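Putative fimbrium subunit Fim1C (Bacteroides uniformis, PDB 4K4K) is a putative component of the fimbrium tip, at the end of surface filaments that mediate cell adhesion and biofilm formation. Local coordinates at residues Thr31-Asp36 with Pro111-Asp116; Gly39-Asn44 with Asp98-Thr103. All blocks are in the same frame, centred on the assembly; numbering follows the deposited sequence. Where two conformers were deposited one is given.

Contact 1 of 2, residues Thr31-Asp36 with Pro111-Asp116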
loop_
_atom_site.group_PDB
_atom_site.type_symbol
_atom_site.label_atom_id
_atom_site.label_comp_id
_atom_site.label_asym_id
_atom_site.label_seq_id
_atom_site.Cartn_x
_atom_site.Cartn_y
_atom_site.Cartn_z
ATOM N N THR A 31 -10.441 7.727 3.949
ATOM C CA THR A 31 -9.331 6.781 4.150
ATOM C C THR A 31 -9.718 5.373 3.634
ATOM O O THR A 31 -8.998 4.814 2.804
ATOM C CB THR A 31 -8.864 6.756 5.613
ATOM O OG1 THR A 31 -9.949 6.355 6.442
ATOM C CG2 THR A 31 -8.319 8.101 6.082
ATOM N N TRP A 32 -10.849 4.815 4.115
ATOM C CA TRP A 32 -11.356 3.501 3.702
ATOM C C TRP A 32 -12.531 3.657 2.758
ATOM O O TRP A 32 -13.061 4.760 2.617
ATOM C CB TRP A 32 -11.817 2.677 4.928
ATOM C CG TRP A 32 -10.799 2.542 6.017
ATOM C CD1 TRP A 32 -10.709 3.290 7.154
ATOM C CD2 TRP A 32 -9.733 1.585 6.077
ATOM N NE1 TRP A 32 -9.631 2.881 7.905
ATOM C CE2 TRP A 32 -9.020 1.826 7.272
ATOM C CE3 TRP A 32 -9.300 0.551 5.227
ATOM C CZ2 TRP A 32 -7.902 1.066 7.644
ATOM C CZ3 TRP A 32 -8.202 -0.209 5.602
ATOM C CH2 TRP A 32 -7.516 0.051 6.797
ATOM N N GLU A 33 -12.968 2.557 2.142
ATOM C CA GLU A 33 -14.174 2.545 1.316
ATOM C C GLU A 33 -15.029 1.371 1.744
ATOM O O GLU A 33 -14.478 0.329 2.121
ATOM C CB GLU A 33 -13.891 2.546 -0.197
ATOM C CG GLU A 33 -12.876 1.549 -0.722
ATOM C CD GLU A 33 -12.456 1.872 -2.145
ATOM O OE1 GLU A 33 -13.245 1.593 -3.077
ATOM O OE2 GLU A 33 -11.360 2.452 -2.321
ATOM N N ALA A 34 -16.368 1.555 1.748
ATOM C CA ALA A 34 -17.334 0.526 2.153
ATOM C C ALA A 34 -16.978 -0.823 1.526
ATOM O O ALA A 34 -16.677 -0.896 0.328
ATOM C CB ALA A 34 -18.748 0.940 1.767
ATOM N N GLY A 35 -16.904 -1.842 2.377
ATOM C CA GLY A 35 -16.555 -3.198 1.975
ATOM C C GLY A 35 -15.100 -3.585 2.183
ATOM O O GLY A 35 -14.782 -4.777 2.081
ATOM N N ASP A 36 -14.189 -2.588 2.431
ATOM C CA ASP A 36 -12.749 -2.834 2.660
ATOM C C ASP A 36 -12.599 -3.838 3.797
ATOM O O ASP A 36 -13.276 -3.705 4.821
ATOM C CB ASP A 36 -11.992 -1.542 3.000
ATOM C CG ASP A 36 -11.363 -0.786 1.826
ATOM O OD1 ASP A 36 -11.377 -1.318 0.692
ATOM O OD2 ASP A 36 -10.826 0.323 2.054
ATOM N N PRO A 111 -6.829 -2.300 -9.877
ATOM C CA PRO A 111 -6.919 -1.114 -8.999
ATOM C C PRO A 111 -5.773 -1.067 -7.982
ATOM O O PRO A 111 -5.347 -2.114 -7.483
ATOM C CB PRO A 111 -8.269 -1.298 -8.299
ATOM C CG PRO A 111 -8.523 -2.768 -8.288
ATOM C CD PRO A 111 -7.751 -3.375 -9.435
ATOM N N GLN A 112 -5.272 0.135 -7.698
ATOM C CA GLN A 112 -4.184 0.358 -6.744
ATOM C C GLN A 112 -4.492 -0.213 -5.357
ATOM O O GLN A 112 -3.589 -0.774 -4.727
ATOM C CB GLN A 112 -3.885 1.856 -6.603
ATOM C CG GLN A 112 -3.347 2.525 -7.877
ATOM C CD GLN A 112 -1.840 2.434 -7.956
ATOM O OE1 GLN A 112 -1.113 3.281 -7.434
ATOM N NE2 GLN A 112 -1.337 1.369 -8.556
ATOM N N LYS A 113 -5.753 -0.079 -4.874
ATOM C CA LYS A 113 -6.133 -0.550 -3.526
ATOM C C LYS A 113 -5.930 -2.067 -3.342
ATOM O O LYS A 113 -5.704 -2.499 -2.218
ATOM C CB LYS A 113 -7.587 -0.157 -3.176
ATOM C CG LYS A 113 -8.685 -0.910 -3.932
ATOM C CD LYS A 113 -10.063 -0.630 -3.341
ATOM C CE LYS A 113 -11.147 -1.493 -3.938
ATOM N NZ LYS A 113 -11.125 -2.878 -3.391
ATOM N N ASP A 114 -5.979 -2.868 -4.434
ATOM C CA ASP A 114 -5.839 -4.328 -4.340
ATOM C C ASP A 114 -4.390 -4.771 -4.152
ATOM O O ASP A 114 -4.171 -5.931 -3.795
ATOM C CB ASP A 114 -6.443 -5.006 -5.582
ATOM C CG ASP A 114 -7.976 -4.963 -5.566
ATOM O OD1 ASP A 114 -8.549 -4.459 -4.573
ATOM O OD2 ASP A 114 -8.594 -5.445 -6.536
ATOM N N ILE A 115 -3.406 -3.871 -4.395
ATOM C CA ILE A 115 -1.994 -4.222 -4.181
ATOM C C ILE A 115 -1.380 -3.352 -3.059
ATOM O O ILE A 115 -0.197 -3.477 -2.778
ATOM C CB ILE A 115 -1.158 -4.156 -5.494
ATOM C CG1 ILE A 115 -1.172 -2.715 -6.113
ATOM C CG2 ILE A 115 -1.621 -5.233 -6.481
ATOM C CD1 ILE A 115 -0.102 -2.460 -7.235
ATOM N N ASP A 116 -2.172 -2.472 -2.439
ATOM C CA ASP A 116 -1.689 -1.591 -1.393
ATOM C C ASP A 116 -1.605 -2.358 -0.050
ATOM O O ASP A 116 -2.447 -2.192 0.825
ATOM C CB ASP A 116 -2.599 -0.357 -1.290
ATOM C CG ASP A 116 -2.068 0.711 -0.373
ATOM O OD1 ASP A 116 -0.929 0.539 0.162
ATOM O OD2 ASP A 116 -2.806 1.678 -0.113
#
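K113 lays its side chain against E33 and brings its ammonium group near D36, which makes the pair of loops a compact example of a lysine that meets the facing loop with its aliphatic stem while its charge is engaged within its own segment. The segment 111-116 begins at P111, entered through a cis peptide bond, and P111 O accepts a hydrogen bond from D114 N as the chain coils into a short helix-like turn. Q112 adds a second such bond from its O to I115 N. K113 itself sets out with CG wedged between its own N and C (chi1 71°), runs extended, and bends only at its last torsion. From the facing loop the E33 carboxylate lies obliquely over this stem: OE2 is 3.5 Å from K113 CD, and OE1 is 3.8 Å from K113 CE. E33 is poorly ordered, and its OE1 stays 5.0 Å from K113 NZ, so the meeting is packing rather than a salt bridge. With the terminal bend (chi4 77°), K113 NZ instead forms a salt bridge with D114 OD1 at 3.2 Å, on the syn side of the carboxylate. D36 OD1 remains 4.4 Å from K113 NZ, a distance at which attraction may still help without a direct bond. D36 is itself held: its OD2 receives E33 N at 3.1 Å from above the carboxylate plane, its OD1 has a weak hydrogen bond with Y90 OH, and D36 N returns to E33 O, closing a type II turn with G35 at its third position. Just before the turn in sequence, W32 packs edge-to-face with F67 and F137. The E33-D36 turn leads directly into strand 37-44, whereas Q112, I115 and D116 rest on strand 202-207 just before strand 118-126 begins.

Contact 2 of 2, residues Gly39-Asn44 with Asp98-Thr103; sequences GIYMLN and DGNVYT
A G1 beta bulge, in which N100 and V101 both face A97, presents the N100 side chain to the phenol of Y41 and illustrates how a bulge can aim a polar group at a strand with which its own strand does not pair. The hydroxyl of Y41 donates a hydrogen bond to N100 OD1 at 2.8 Å. The approach is not in the amide plane: the donor stands 57° above it. Ring and amide are nearly perpendicular, their planes 81° apart, and OD1 lies at the ring edge, where Y41 CE2 comes within 3.3 Å of it. The amide carbon follows, with N100 CG 3.6 Å from Y41 CE2. On the strand side, CG of Y41 is anti to its carbonyl carbon (chi1 -67°), which sends the ring toward the bulge. The rest of the phenol is enclosed by T48 and N53 of strand 47-57, V87 of strand 84-90, and L96, V178 and V179 from loops. A phenylalanine here would probably keep much of that packing but leave N100 OD1 without this donor and the amide freer to turn. The chemistry is that of two neutral groups: a buried phenol spends its proton on an amide oxygen, which probably favours this placement of OD1 and joins strand to bulge without relying on charge.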
loop_
_atom_site.group_PDB
_atom_site.type_symbol
_atom_site.label_atom_id
_atom_site.label_comp_id
_atom_site.label_asym_id
_atom_site.label_seq_id
_atom_site.Cartn_x
_atom_site.Cartn_y
_atom_site.Cartn_z
ATOM N N GLY A 39 -7.585 -8.609 7.811
ATOM C CA GLY A 39 -7.443 -9.888 8.500
ATOM C C GLY A 39 -6.868 -9.595 9.875
ATOM O O GLY A 39 -5.871 -8.883 9.974
ATOM N N ILE A 40 -7.494 -10.090 10.939
ATOM C CA ILE A 40 -7.016 -9.863 12.316
ATOM C C ILE A 40 -6.608 -11.170 12.924
ATOM O O ILE A 40 -7.292 -12.201 12.728
ATOM C CB ILE A 40 -8.115 -9.172 13.195
ATOM C CG1 ILE A 40 -8.650 -7.865 12.517
ATOM C CG2 ILE A 40 -7.612 -8.895 14.639
ATOM C CD1 ILE A 40 -9.724 -7.057 13.339
ATOM N N TYR A 41 -5.551 -11.108 13.744
ATOM C CA TYR A 41 -5.098 -12.230 14.574
ATOM C C TYR A 41 -5.073 -11.800 16.012
ATOM O O TYR A 41 -4.569 -10.705 16.321
ATOM C CB TYR A 41 -3.674 -12.688 14.207
ATOM C CG TYR A 41 -3.526 -13.307 12.837
ATOM C CD1 TYR A 41 -3.626 -12.526 11.686
ATOM C CD2 TYR A 41 -3.137 -14.637 12.692
ATOM C CE1 TYR A 41 -3.467 -13.085 10.415
ATOM C CE2 TYR A 41 -2.928 -15.199 11.428
ATOM C CZ TYR A 41 -3.090 -14.417 10.290
ATOM O OH TYR A 41 -2.887 -14.977 9.058
HETATM N N MSE A 42 -5.564 -12.682 16.890
HETATM C CA MSE A 42 -5.406 -12.511 18.334
HETATM C C MSE A 42 -4.295 -13.475 18.737
HETATM O O MSE A 42 -4.389 -14.664 18.437
HETATM C CB MSE A 42 -6.708 -12.789 19.103
HETATM C CG MSE A 42 -6.499 -12.720 20.604
HETATM SE SE MSE A 42 -8.230 -12.759 21.554
HETATM C CE MSE A 42 -8.641 -14.540 21.282
ATOM N N LEU A 43 -3.259 -12.969 19.393
ATOM C CA LEU A 43 -2.059 -13.740 19.720
ATOM C C LEU A 43 -1.852 -13.917 21.198
ATOM O O LEU A 43 -2.054 -12.982 21.973
ATOM C CB LEU A 43 -0.794 -13.072 19.147
ATOM C CG LEU A 43 -0.811 -12.728 17.646
ATOM C CD1 LEU A 43 0.437 -11.916 17.265
ATOM C CD2 LEU A 43 -0.904 -14.033 16.789
ATOM N N ASN A 44 -1.343 -15.091 21.567
ATOM C CA ASN A 44 -0.888 -15.397 22.918
ATOM C C ASN A 44 0.598 -15.641 22.723
ATOM O O ASN A 44 0.987 -16.733 22.318
ATOM C CB ASN A 44 -1.625 -16.583 23.508
ATOM C CG ASN A 44 -1.364 -16.723 24.996
ATOM O OD1 ASN A 44 -0.730 -15.867 25.618
ATOM N ND2 ASN A 44 -1.899 -17.760 25.609
ATOM N N ASP A 98 1.417 -20.618 3.399
ATOM C CA ASP A 98 1.817 -21.363 4.579
ATOM C C ASP A 98 2.599 -20.503 5.583
ATOM O O ASP A 98 3.573 -19.843 5.208
ATOM C CB ASP A 98 2.672 -22.574 4.131
ATOM C CG ASP A 98 2.926 -23.603 5.210
ATOM O OD1 ASP A 98 2.113 -23.688 6.150
ATOM O OD2 ASP A 98 3.925 -24.350 5.092
ATOM N N GLY A 99 2.155 -20.495 6.835
ATOM C CA GLY A 99 2.823 -19.719 7.872
ATOM C C GLY A 99 2.433 -18.252 7.952
ATOM O O GLY A 99 3.229 -17.443 8.441
ATOM N N ASN A 100 1.192 -17.887 7.492
ATOM C CA ASN A 100 0.639 -16.518 7.572
ATOM C C ASN A 100 1.432 -15.525 6.698
ATOM O O ASN A 100 1.747 -14.405 7.134
ATOM C CB ASN A 100 0.627 -16.085 9.042
ATOM C CG ASN A 100 -0.296 -16.984 9.824
ATOM O OD1 ASN A 100 -1.402 -17.297 9.360
ATOM N ND2 ASN A 100 0.174 -17.520 10.948
ATOM N N VAL A 101 1.668 -15.918 5.433
ATOM C CA VAL A 101 2.465 -15.089 4.523
ATOM C C VAL A 101 1.603 -14.539 3.393
ATOM O O VAL A 101 0.923 -15.287 2.689
ATOM C CB VAL A 101 3.687 -15.880 3.972
ATOM C CG1 VAL A 101 4.466 -15.079 2.922
ATOM C CG2 VAL A 101 4.612 -16.322 5.126
ATOM N N TYR A 102 1.686 -13.223 3.226
ATOM C CA TYR A 102 1.038 -12.456 2.167
ATOM C C TYR A 102 2.035 -12.349 1.015
ATOM O O TYR A 102 3.169 -11.886 1.216
ATOM C CB TYR A 102 0.637 -11.080 2.698
ATOM C CG TYR A 102 -0.123 -10.237 1.705
ATOM C CD1 TYR A 102 0.540 -9.570 0.679
ATOM C CD2 TYR A 102 -1.506 -10.078 1.804
ATOM C CE1 TYR A 102 -0.147 -8.768 -0.229
ATOM C CE2 TYR A 102 -2.207 -9.266 0.896
ATOM C CZ TYR A 102 -1.516 -8.606 -0.113
ATOM O OH TYR A 102 -2.140 -7.757 -1.012
ATOM N N THR A 103 1.631 -12.807 -0.182
ATOM C CA THR A 103 2.500 -12.767 -1.372
ATOM C C THR A 103 2.114 -11.534 -2.182
ATOM O O THR A 103 0.943 -11.354 -2.508
ATOM C CB THR A 103 2.415 -14.077 -2.178
ATOM O OG1 THR A 103 1.042 -14.352 -2.458
ATOM C CG2 THR A 103 3.014 -15.272 -1.424
#

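Overall arrangement
From the N terminus the chain enters 31-36, the first half of contact 1, and passes straight into strand 37-44, which supplies the first half of contact 2. It then runs through strands 47-57, 68-69 and 84-90 before 98-103 completes contact 2, the inner closure, with 53 residues between its segments. The rest of strand 101-105 and a short loop follow, and 111-116 completes contact 1, the outer closure; the two nest without crossing. Their centres lie about 19 Å apart, yet D114 O and Y102 OH pack at 3.9 Å. Contact 1 ties loop to loop ahead of strands 37-44 and 118-126, while contact 2 joins strand 37-44 to the bulge that leads into strand 101-105, which pairs with 164-177.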